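Local structure of possible flavin reductase (Haemophilus somnus 129PT, 2R0X) at residues N55-E60 against E91-N96; L80-A85 against R153-V158; I120-H125 against I131-I136. The protein is probably an NADPH-dependent flavin reductase that binds FMN, built on a split barrel-like fold. All blocks are in the same frame, centred on the assembly; numbering follows the deposited sequence.

Contact 1: N55-E60 against E91-N96; sequences NARAYE and EERFSN. With SO4 (sulfate ion), chain H.
Arg57 and Arg93 reach from segment 55-60 and helix 90-94 of this split barrel-like fold and close on one sulfate ion, forming an anion-binding pocket. Their guanidinium planes stand 77° apart and the chains slide past each other in opposite directions, so the two groups are not stacked in parallel. Instead, Arg57 NH2 sits above one face of the Arg93 group, toward its rim, and comes 3.4 Å from Arg93 NH2. In turn, Arg93 NH2 lies at the edge of the Arg57 group, near its plane. Both nitrogens are donors, and the shared anion probably pays for bringing two positive groups so near.

Arg93, extended from CG to NE, presents an edge to the sulfate: its NH1 lies 3.0 Å from O4 and its NH2 3.1 Å from the same oxygen. Arg57 NH2 bonds to O3 at 3.1 Å, and the backbone supplies a further donor, Ala58 N, 3.0 Å from O2. Behind this shell, Ser86 O holds Arg93 NH2 and Leu88 O holds Arg57 NH2. The sulfate probably came from the crystallisation liquor, but the site is consistent with a place for the phosphate of FMN. A bend in Arg57 (chi3 63°) curls the chain round sulfate O1, which accepts a bond from NE at 2.8 Å and lies just 3.4 Å from CB.

Contact 2: L80-A85 against R153-V158; sequences LSNIFA and RVYHSV. With SO4 (sulfate ion), chain G; ACT (acetate ion), chain D.
The phenol oxygen of Tyr155 carries this contact alone, gripped by two neighbouring side chains of helix 78-84. Ser81 OG donates to Tyr155 OH at 2.8 Å, and Tyr155 OH in turn donates to Asn82 OD1 at 2.7 Å, so the hydroxyl is acceptor and donor at once in a short relay with a fixed direction. Asn82 OD1 arrives at the ring edge, near the ring plane, with the amide turned 39° from the ring. From the amide's side the phenol stands 37° above the carbonyl plane. Ser81 can bond to the same oxygen because its OG is swung away from its own backbone nitrogen (chi1 175°).

One shell further out, the helix end is itself tied down, Ser81 O accepting from Thr34 OG1 of strand 30-43 and Asn82 O from Ser86 OG, while the Tyr155 ring also meets that of Tyr150 on the paired strand 148-151.

Arg153, His156 and Ser157 hold ions probably left from the crystallisation liquor. His156 ND1 makes a nearly straight bond of 2.8 Å to O2 of a sulfate, whose O1 also takes Ser157 N at 3.0 Å. Arg153 NH2 bonds to acetate O at 3.2 Å and forms a salt bridge with Asp10.

The hairpin of strands 148-151 and 154-157 is thus pinned to helix 78-84 through a single tyrosine tip, while Val158 at its end packs on Val158 of the second subunit: this is the C-terminal hairpin of a split barrel-like fold, which also borders the dimer interface.

Contact 3: I120-H125 against I131-I136; sequences ITEIKH and ILICKI. With EDO (1,2-ethanediol), chain J.
The Glu122 side chain lies alongside that of Ile133 and points the same way, Glu122 CG 3.6 Å from Ile133 CG1. Its flat carboxylate is close too, with OE2 3.7 Å from CG1; Ile133 has two conformers, and this approach belongs to one of them. The other flat group, the His125 ring, receives an ethanediol at its edge, NE2 being 2.9 Å from O1, while Asp130 takes its ND1. The Glu122 carboxylate also has a long salt bridge to Lys124 NZ on the same side of the sheet.

On the sheet face carrying Ile120, Ile123, Leu132 and Cys134 the contacts are apolar. Leu132 CD2 runs alongside Ile123 CG1 at 3.8 Å, and Ile120 CG2 meets Leu132 CB obliquely at 4.1 Å. Leu68 of strand 67-72 packs against this face as well. Ile131 and Ile133, on the Glu122 side, pack on Ile133 and Ile131 of the second subunit.

The backbones run antiparallel, the axes of the two segments at 160°. Lys124 and Ile131 form a hydrogen-bonded pair, N to O 2.9 Å in both directions. Farther along, Ile133 faces two residues at once: its O takes Thr121 N at 2.8 Å, and its N reaches Glu122 O at 2.9 Å. With Thr121 turned to a helix-like backbone conformation (psi -42°), the register slips by one, a classic beta bulge in the long hairpin of strands 114-126 and 129-141.

Contacts 1 and 2 share a neighbourhood: helices 78-84 and 90-94 follow each other in the chain, and Phe94 meets Phe84 edge to face where the two touch. Both contacts are small and polar, each resting on a few side-chain tips; one gathers charge round an anion, the other passes hydrogen bonds through a phenol. All three are partly buried, but contact 3 is different in chemistry, an antiparallel strand pairing with an apolar face turned into the barrel. It touches contact 1 only lightly, Tyr59 against His125, and lies on the opposite side of the chain's centre from contact 2, about 25 Å between centres, yet both reach the second subunit.

Contact 1: N55-E60 against E91-N96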
loop_
_atom_site.group_PDB
_atom_site.type_symbol
_atom_site.label_atom_id
_atom_site.label_comp_id
_atom_site.label_asym_id
_atom_site.label_seq_id
_atom_site.Cartn_x
_atom_site.Cartn_y
_atom_site.Cartn_z
ATOM N N ASN A 55 12.274 -10.278 10.883
ATOM C CA ASN A 55 12.439 -11.028 12.102
ATOM C C ASN A 55 11.284 -11.979 12.363
ATOM O O ASN A 55 11.312 -12.708 13.354
ATOM C CB ASN A 55 12.572 -10.061 13.284
ATOM C CG ASN A 55 13.645 -9.022 13.043
ATOM O OD1 ASN A 55 14.816 -9.362 13.118
ATOM N ND2 ASN A 55 13.251 -7.768 12.651
ATOM N N ALA A 56 10.262 -11.963 11.512
ATOM C CA ALA A 56 9.085 -12.759 11.716
ATOM C C ALA A 56 9.359 -14.226 11.459
ATOM O O ALA A 56 10.177 -14.566 10.619
ATOM C CB ALA A 56 7.980 -12.279 10.796
ATOM N N ARG A 57 8.601 -15.084 12.127
ATOM C CA ARG A 57 8.651 -16.503 11.868
ATOM C C ARG A 57 8.492 -16.797 10.385
ATOM O O ARG A 57 9.199 -17.649 9.835
ATOM C CB ARG A 57 7.549 -17.164 12.699
ATOM C CG ARG A 57 7.328 -18.603 12.380
ATOM C CD ARG A 57 6.320 -19.217 13.314
ATOM N NE ARG A 57 5.014 -18.577 13.171
ATOM C CZ ARG A 57 3.919 -18.986 13.775
ATOM N NH1 ARG A 57 3.948 -20.084 14.495
ATOM N NH2 ARG A 57 2.798 -18.305 13.609
ATOM N N ALA A 58 7.601 -16.074 9.723
ATOM C CA ALA A 58 7.319 -16.225 8.317
ATOM C C ALA A 58 8.532 -16.057 7.397
ATOM O O ALA A 58 8.614 -16.664 6.323
ATOM C CB ALA A 58 6.189 -15.218 7.871
ATOM N N TYR A 59 9.422 -15.152 7.767
ATOM C CA TYR A 59 10.336 -14.526 6.825
ATOM C C TYR A 59 11.201 -15.495 6.035
ATOM O O TYR A 59 11.283 -15.409 4.820
ATOM C CB TYR A 59 11.206 -13.539 7.561
ATOM C CG TYR A 59 12.230 -12.895 6.687
ATOM C CD1 TYR A 59 11.899 -11.938 5.769
ATOM C CD2 TYR A 59 13.551 -13.166 6.878
ATOM C CE1 TYR A 59 12.897 -11.296 5.018
ATOM C CE2 TYR A 59 14.551 -12.567 6.149
ATOM C CZ TYR A 59 14.227 -11.619 5.221
ATOM O OH TYR A 59 15.260 -11.026 4.514
ATOM N N GLU A 60 11.888 -16.398 6.709
ATOM C CA GLU A 60 12.849 -17.204 5.967
ATOM C C GLU A 60 12.185 -18.189 4.986
ATOM O O GLU A 60 12.845 -18.633 4.040
ATOM C CB GLU A 60 13.838 -17.914 6.896
ATOM C CG GLU A 60 14.766 -16.960 7.647
ATOM C CD GLU A 60 15.783 -16.209 6.771
ATOM O OE1 GLU A 60 15.949 -16.508 5.575
ATOM O OE2 GLU A 60 16.443 -15.301 7.307
ATOM N N GLU A 91 -0.318 -25.218 10.772
ATOM C CA GLU A 91 -1.345 -26.209 10.594
ATOM C C GLU A 91 -2.696 -25.740 11.089
ATOM O O GLU A 91 -3.717 -25.911 10.419
ATOM C CB GLU A 91 -0.929 -27.502 11.277
ATOM C CG GLU A 91 -1.818 -28.661 10.932
ATOM N N GLU A 92 -2.718 -25.139 12.260
ATOM C CA GLU A 92 -3.953 -24.597 12.799
ATOM C C GLU A 92 -4.461 -23.470 11.903
ATOM O O GLU A 92 -5.623 -23.450 11.539
ATOM C CB GLU A 92 -3.823 -24.133 14.242
ATOM C CG GLU A 92 -5.076 -23.336 14.748
ATOM C CD GLU A 92 -6.450 -24.063 14.638
ATOM O OE1 GLU A 92 -6.429 -25.298 14.792
ATOM O OE2 GLU A 92 -7.535 -23.390 14.416
ATOM N N ARG A 93 -3.582 -22.543 11.517
ATOM C CA ARG A 93 -4.013 -21.431 10.673
ATOM C C ARG A 93 -4.702 -21.956 9.398
ATOM O O ARG A 93 -5.805 -21.556 9.059
ATOM C CB ARG A 93 -2.856 -20.524 10.296
ATOM C CG ARG A 93 -2.285 -19.680 11.397
ATOM C CD ARG A 93 -1.114 -18.848 10.858
ATOM N NE ARG A 93 -0.694 -17.796 11.759
ATOM C CZ ARG A 93 0.353 -17.024 11.510
ATOM N NH1 ARG A 93 1.107 -17.240 10.465
ATOM N NH2 ARG A 93 0.659 -16.059 12.335
ATOM N N PHE A 94 -4.007 -22.804 8.657
ATOM C CA PHE A 94 -4.495 -23.217 7.331
ATOM C C PHE A 94 -5.777 -24.034 7.456
ATOM O O PHE A 94 -6.624 -24.022 6.539
ATOM C CB PHE A 94 -3.410 -23.938 6.502
ATOM C CG PHE A 94 -2.435 -22.965 5.853
ATOM C CD1 PHE A 94 -1.361 -22.437 6.556
ATOM C CD2 PHE A 94 -2.695 -22.474 4.614
ATOM C CE1 PHE A 94 -0.545 -21.487 5.995
ATOM C CE2 PHE A 94 -1.904 -21.532 4.046
ATOM C CZ PHE A 94 -0.798 -21.077 4.730
ATOM N N SER A 95 -5.957 -24.746 8.581
ATOM C CA SER A 95 -7.168 -25.547 8.779
ATOM C C SER A 95 -8.474 -24.747 8.733
ATOM O O SER A 95 -9.536 -25.326 8.585
ATOM C CB SER A 95 -7.081 -26.336 10.082
ATOM O OG SER A 95 -7.425 -25.517 11.183
ATOM N N ASN A 96 -8.390 -23.428 8.841
ATOM C CA ASN A 96 -9.542 -22.556 8.943
ATOM C C ASN A 96 -10.104 -22.054 7.620
ATOM O O ASN A 96 -10.993 -21.203 7.610
ATOM C CB ASN A 96 -9.209 -21.364 9.852
ATOM C CG ASN A 96 -9.237 -21.740 11.267
ATOM O OD1 ASN A 96 -10.300 -21.826 11.850
ATOM N ND2 ASN A 96 -8.057 -21.962 11.853
HETATM S S SO4 H . 4.265 -15.425 11.359
HETATM O O1 SO4 H . 4.554 -16.819 11.030
HETATM O O2 SO4 H . 5.363 -14.596 11.056
HETATM O O3 SO4 H . 3.928 -15.500 12.764
HETATM O O4 SO4 H . 3.049 -15.005 10.655
#

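Contact 2: L80-A85 against R153-V158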
loop_
_atom_site.group_PDB
_atom_site.type_symbol
_atom_site.label_atom_id
_atom_site.label_comp_id
_atom_site.label_asym_id
_atom_site.label_seq_id
_atom_site.Cartn_x
_atom_site.Cartn_y
_atom_site.Cartn_z
ATOM N N LEU A 80 -10.343 -14.940 9.661
ATOM C CA LEU A 80 -9.156 -15.500 9.033
ATOM C C LEU A 80 -7.987 -14.512 9.117
ATOM O O LEU A 80 -6.829 -14.897 9.350
ATOM C CB LEU A 80 -9.465 -15.934 7.606
ATOM C CG LEU A 80 -8.481 -16.900 7.003
ATOM C CD1 LEU A 80 -8.507 -18.253 7.723
ATOM C CD2 LEU A 80 -8.858 -17.043 5.532
ATOM N N SER A 81 -8.271 -13.232 8.891
ATOM C CA SER A 81 -7.283 -12.189 9.061
ATOM C C SER A 81 -6.649 -12.256 10.452
ATOM O O SER A 81 -5.411 -12.257 10.618
ATOM C CB SER A 81 -7.945 -10.828 8.872
ATOM O OG SER A 81 -7.041 -9.788 9.149
ATOM N N ASN A 82 -7.476 -12.314 11.493
ATOM C CA ASN A 82 -6.949 -12.409 12.841
ATOM C C ASN A 82 -6.137 -13.674 13.044
ATOM O O ASN A 82 -5.078 -13.635 13.679
ATOM C CB ASN A 82 -8.105 -12.343 13.862
ATOM C CG ASN A 82 -8.731 -10.967 13.963
ATOM O OD1 ASN A 82 -8.208 -9.985 13.430
ATOM N ND2 ASN A 82 -9.848 -10.884 14.690
ATOM N N ILE A 83 -6.602 -14.801 12.552
ATOM C CA ILE A 83 -5.894 -16.046 12.723
ATOM C C ILE A 83 -4.485 -16.000 12.114
ATOM O O ILE A 83 -3.518 -16.475 12.722
ATOM C CB ILE A 83 -6.745 -17.184 12.099
ATOM C CG1 ILE A 83 -7.926 -17.503 13.025
ATOM C CG2 ILE A 83 -5.894 -18.426 11.738
ATOM C CD1 ILE A 83 -9.032 -18.269 12.306
ATOM N N PHE A 84 -4.375 -15.418 10.934
ATOM C CA PHE A 84 -3.085 -15.309 10.267
ATOM C C PHE A 84 -2.186 -14.157 10.754
ATOM O O PHE A 84 -1.069 -14.005 10.310
ATOM C CB PHE A 84 -3.272 -15.284 8.749
ATOM C CG PHE A 84 -3.344 -16.658 8.135
ATOM C CD1 PHE A 84 -4.537 -17.342 8.036
ATOM C CD2 PHE A 84 -2.179 -17.220 7.602
ATOM C CE1 PHE A 84 -4.543 -18.625 7.471
ATOM C CE2 PHE A 84 -2.230 -18.465 7.035
ATOM C CZ PHE A 84 -3.437 -19.152 6.954
ATOM N N ALA A 85 -2.674 -13.416 11.739
ATOM C CA ALA A 85 -1.888 -12.401 12.458
ATOM C C ALA A 85 -1.473 -12.839 13.838
ATOM O O ALA A 85 -0.896 -12.038 14.571
ATOM C CB ALA A 85 -2.729 -11.111 12.573
ATOM N N ARG A 153 -8.369 0.552 13.774
ATOM C CA ARG A 153 -8.151 -0.692 14.492
ATOM C C ARG A 153 -9.370 -1.608 14.514
ATOM O O ARG A 153 -9.421 -2.537 15.342
ATOM C CB ARG A 153 -7.541 -0.457 15.889
ATOM C CG ARG A 153 -6.214 0.255 15.833
ATOM C CD ARG A 153 -5.639 0.406 17.217
ATOM N NE ARG A 153 -4.290 0.958 17.184
ATOM C CZ ARG A 153 -3.970 2.242 17.331
ATOM N NH1 ARG A 153 -4.895 3.157 17.475
ATOM N NH2 ARG A 153 -2.693 2.618 17.300
ATOM N N VAL A 154 -10.316 -1.394 13.587
ATOM C CA VAL A 154 -11.485 -2.261 13.441
ATOM C C VAL A 154 -11.703 -2.519 11.937
ATOM O O VAL A 154 -11.068 -1.897 11.063
ATOM C CB VAL A 154 -12.764 -1.695 14.094
ATOM C CG1 VAL A 154 -12.567 -1.441 15.599
ATOM C CG2 VAL A 154 -13.192 -0.451 13.360
ATOM N N TYR A 155 -12.563 -3.497 11.650
ATOM C CA TYR A 155 -12.851 -3.894 10.295
ATOM C C TYR A 155 -14.070 -3.210 9.713
ATOM O O TYR A 155 -14.976 -2.765 10.428
ATOM C CB TYR A 155 -12.988 -5.412 10.258
ATOM C CG TYR A 155 -11.734 -6.166 10.544
ATOM C CD1 TYR A 155 -10.662 -6.147 9.662
ATOM C CD2 TYR A 155 -11.632 -6.987 11.642
ATOM C CE1 TYR A 155 -9.514 -6.877 9.896
ATOM C CE2 TYR A 155 -10.493 -7.745 11.858
ATOM C CZ TYR A 155 -9.444 -7.698 10.986
ATOM O OH TYR A 155 -8.308 -8.461 11.234
ATOM N N HIS A 156 -14.080 -3.173 8.377
ATOM C CA HIS A 156 -15.040 -2.477 7.571
ATOM C C HIS A 156 -15.273 -3.262 6.298
ATOM O O HIS A 156 -14.410 -4.019 5.872
ATOM C CB HIS A 156 -14.508 -1.077 7.187
ATOM C CG HIS A 156 -14.070 -0.295 8.373
ATOM N ND1 HIS A 156 -14.911 0.471 9.139
ATOM C CD2 HIS A 156 -12.852 -0.207 8.946
ATOM C CE1 HIS A 156 -14.218 1.026 10.129
ATOM N NE2 HIS A 156 -12.965 0.601 10.044
ATOM N N SER A 157 -16.438 -3.017 5.697
ATOM C CA SER A 157 -16.818 -3.606 4.413
ATOM C C SER A 157 -16.877 -2.505 3.375
ATOM O O SER A 157 -17.598 -1.506 3.547
ATOM C CB SER A 157 -18.190 -4.270 4.562
ATOM O OG SER A 157 -18.645 -4.799 3.323
ATOM N N VAL A 158 -16.117 -2.677 2.291
ATOM C CA VAL A 158 -16.163 -1.731 1.194
ATOM C C VAL A 158 -16.528 -2.432 -0.094
ATOM O O VAL A 158 -15.797 -3.296 -0.540
ATOM C CB VAL A 158 -14.820 -1.002 1.027
ATOM C CG1 VAL A 158 -14.899 -0.049 -0.165
ATOM C CG2 VAL A 158 -14.540 -0.250 2.295
ATOM O OXT VAL A 158 -17.604 -2.137 -0.623
HETATM S S SO4 G . -18.471 0.063 7.686
HETATM O O1 SO4 G . -17.751 -0.491 6.563
HETATM O O2 SO4 G . -17.624 0.983 8.471
HETATM O O3 SO4 G . -18.922 -0.963 8.630
HETATM O O4 SO4 G . -19.569 0.942 7.240
HETATM C C ACT D . -0.716 -0.429 17.308
HETATM O O ACT D . -1.141 0.002 16.218
HETATM O OXT ACT D . -0.385 -1.629 17.315
HETATM C CH3 ACT D . -0.600 0.432 18.530
#

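Contact 3: I120-H125 against I131-I136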
loop_
_atom_site.group_PDB
_atom_site.type_symbol
_atom_site.label_atom_id
_atom_site.label_comp_id
_atom_site.label_asym_id
_atom_site.label_seq_id
_atom_site.Cartn_x
_atom_site.Cartn_y
_atom_site.Cartn_z
ATOM N N ILE A 120 9.061 -13.763 -6.344
ATOM C CA ILE A 120 9.740 -12.693 -5.572
ATOM C C ILE A 120 11.011 -12.434 -6.340
ATOM O O ILE A 120 12.014 -13.127 -6.175
ATOM C CB ILE A 120 10.023 -13.120 -4.135
ATOM C CG1 ILE A 120 8.730 -13.517 -3.402
ATOM C CG2 ILE A 120 10.758 -11.991 -3.365
ATOM C CD1 ILE A 120 8.920 -14.024 -2.023
ATOM N N THR A 121 10.969 -11.410 -7.157
ATOM C CA THR A 121 11.998 -11.142 -8.092
ATOM C C THR A 121 13.240 -10.585 -7.392
ATOM O O THR A 121 14.367 -10.973 -7.702
ATOM C CB THR A 121 11.431 -10.194 -9.111
ATOM O OG1 THR A 121 10.153 -10.729 -9.558
ATOM C CG2 THR A 121 12.415 -10.027 -10.248
ATOM N N GLU A 122 13.035 -9.690 -6.432
ATOM C CA GLU A 122 14.134 -9.106 -5.670
ATOM C C GLU A 122 13.617 -8.706 -4.278
ATOM O O GLU A 122 12.410 -8.565 -4.039
ATOM C CB GLU A 122 14.797 -7.979 -6.448
ATOM C CG GLU A 122 13.996 -6.775 -6.562
ATOM C CD GLU A 122 14.673 -5.586 -7.229
ATOM O OE1 GLU A 122 15.868 -5.656 -7.575
ATOM O OE2 GLU A 122 13.996 -4.563 -7.367
ATOM N N ILE A 123 14.580 -8.567 -3.386
ATOM C CA ILE A 123 14.351 -8.238 -1.994
ATOM C C ILE A 123 15.218 -7.059 -1.641
ATOM O O ILE A 123 16.422 -7.082 -1.923
ATOM C CB ILE A 123 14.637 -9.456 -1.076
ATOM C CG1 ILE A 123 13.757 -10.668 -1.459
ATOM C CG2 ILE A 123 14.474 -9.109 0.393
ATOM C CD1 ILE A 123 13.998 -11.960 -0.645
ATOM N N LYS A 124 14.600 -6.032 -1.049
ATOM C CA LYS A 124 15.332 -4.866 -0.567
ATOM C C LYS A 124 15.205 -4.771 0.949
ATOM O O LYS A 124 14.139 -4.939 1.485
ATOM C CB LYS A 124 14.820 -3.598 -1.234
ATOM C CG LYS A 124 14.920 -3.582 -2.768
ATOM C CD LYS A 124 16.356 -3.640 -3.321
ATOM C CE LYS A 124 16.409 -3.505 -4.834
ATOM N NZ LYS A 124 17.806 -3.624 -5.276
ATOM N N HIS A 125 16.305 -4.482 1.625
ATOM C CA HIS A 125 16.280 -4.372 3.061
ATOM C C HIS A 125 15.994 -2.930 3.506
ATOM O O HIS A 125 16.659 -2.004 3.061
ATOM C CB HIS A 125 17.626 -4.809 3.655
ATOM C CG HIS A 125 18.058 -6.184 3.278
ATOM N ND1 HIS A 125 17.252 -7.286 3.420
ATOM C CD2 HIS A 125 19.236 -6.648 2.769
ATOM C CE1 HIS A 125 17.903 -8.371 3.026
ATOM N NE2 HIS A 125 19.114 -8.013 2.638
ATOM N N ILE A 131 11.301 -5.197 1.693
ATOM C CA ILE A 131 10.360 -5.023 0.602
ATOM C C ILE A 131 10.582 -6.179 -0.382
ATOM O O ILE A 131 11.686 -6.370 -0.907
ATOM C CB ILE A 131 10.526 -3.700 -0.130
ATOM C CG1 ILE A 131 10.454 -2.533 0.849
ATOM C CG2 ILE A 131 9.472 -3.527 -1.244
ATOM C CD1 ILE A 131 10.859 -1.180 0.201
ATOM N N LEU A 132 9.530 -6.969 -0.593
ATOM C CA LEU A 132 9.515 -8.052 -1.554
ATOM C C LEU A 132 8.892 -7.519 -2.840
ATOM O O LEU A 132 7.741 -7.121 -2.847
ATOM C CB LEU A 132 8.740 -9.246 -1.023
ATOM C CG LEU A 132 9.037 -9.732 0.356
ATOM C CD1 LEU A 132 8.117 -10.858 0.809
ATOM C CD2 LEU A 132 10.487 -10.160 0.488
ATOM N N ILE A 133 9.692 -7.497 -3.908
ATOM C CA ILE A 133 9.246 -7.079 -5.231
ATOM C C ILE A 133 8.761 -8.306 -5.949
ATOM O O ILE A 133 9.517 -9.275 -6.084
ATOM C CB ILE A 133 10.385 -6.468 -6.057
ATOM C CG1 ILE A 133 10.917 -5.226 -5.372
ATOM C CG2 ILE A 133 9.919 -6.113 -7.424
ATOM C CD1 ILE A 133 9.873 -4.224 -5.038
ATOM N N CYS A 134 7.512 -8.269 -6.393
ATOM C CA CYS A 134 6.838 -9.508 -6.793
ATOM C C CYS A 134 6.207 -9.394 -8.174
ATOM O O CYS A 134 5.175 -8.757 -8.341
ATOM C CB CYS A 134 5.742 -9.807 -5.767
ATOM S SG CYS A 134 6.349 -10.091 -4.092
ATOM N N LYS A 135 6.781 -10.108 -9.127
ATOM C CA LYS A 135 6.223 -10.194 -10.456
ATOM C C LYS A 135 5.006 -11.115 -10.395
ATOM O O LYS A 135 5.104 -12.249 -9.941
ATOM C CB LYS A 135 7.255 -10.761 -11.428
ATOM C CG LYS A 135 6.718 -10.898 -12.817
ATOM C CD LYS A 135 7.723 -11.644 -13.744
ATOM C CE LYS A 135 7.137 -11.922 -15.060
ATOM N NZ LYS A 135 8.200 -12.630 -15.851
ATOM N N ILE A 136 3.887 -10.663 -10.912
ATOM C CA ILE A 136 2.639 -11.447 -10.909
ATOM C C ILE A 136 2.648 -12.416 -12.078
ATOM O O ILE A 136 2.833 -12.022 -13.221
ATOM C CB ILE A 136 1.394 -10.545 -10.964
ATOM C CG1 ILE A 136 1.399 -9.602 -9.738
ATOM C CG2 ILE A 136 0.133 -11.367 -11.041
ATOM C CD1 ILE A 136 0.526 -8.413 -9.950
HETATM C C1 EDO J . 21.525 -10.510 0.824
HETATM O O1 EDO J . 21.235 -9.876 2.065
HETATM C C2 EDO J . 21.138 -9.576 -0.277
HETATM O O2 EDO J . 19.719 -9.418 -0.265
#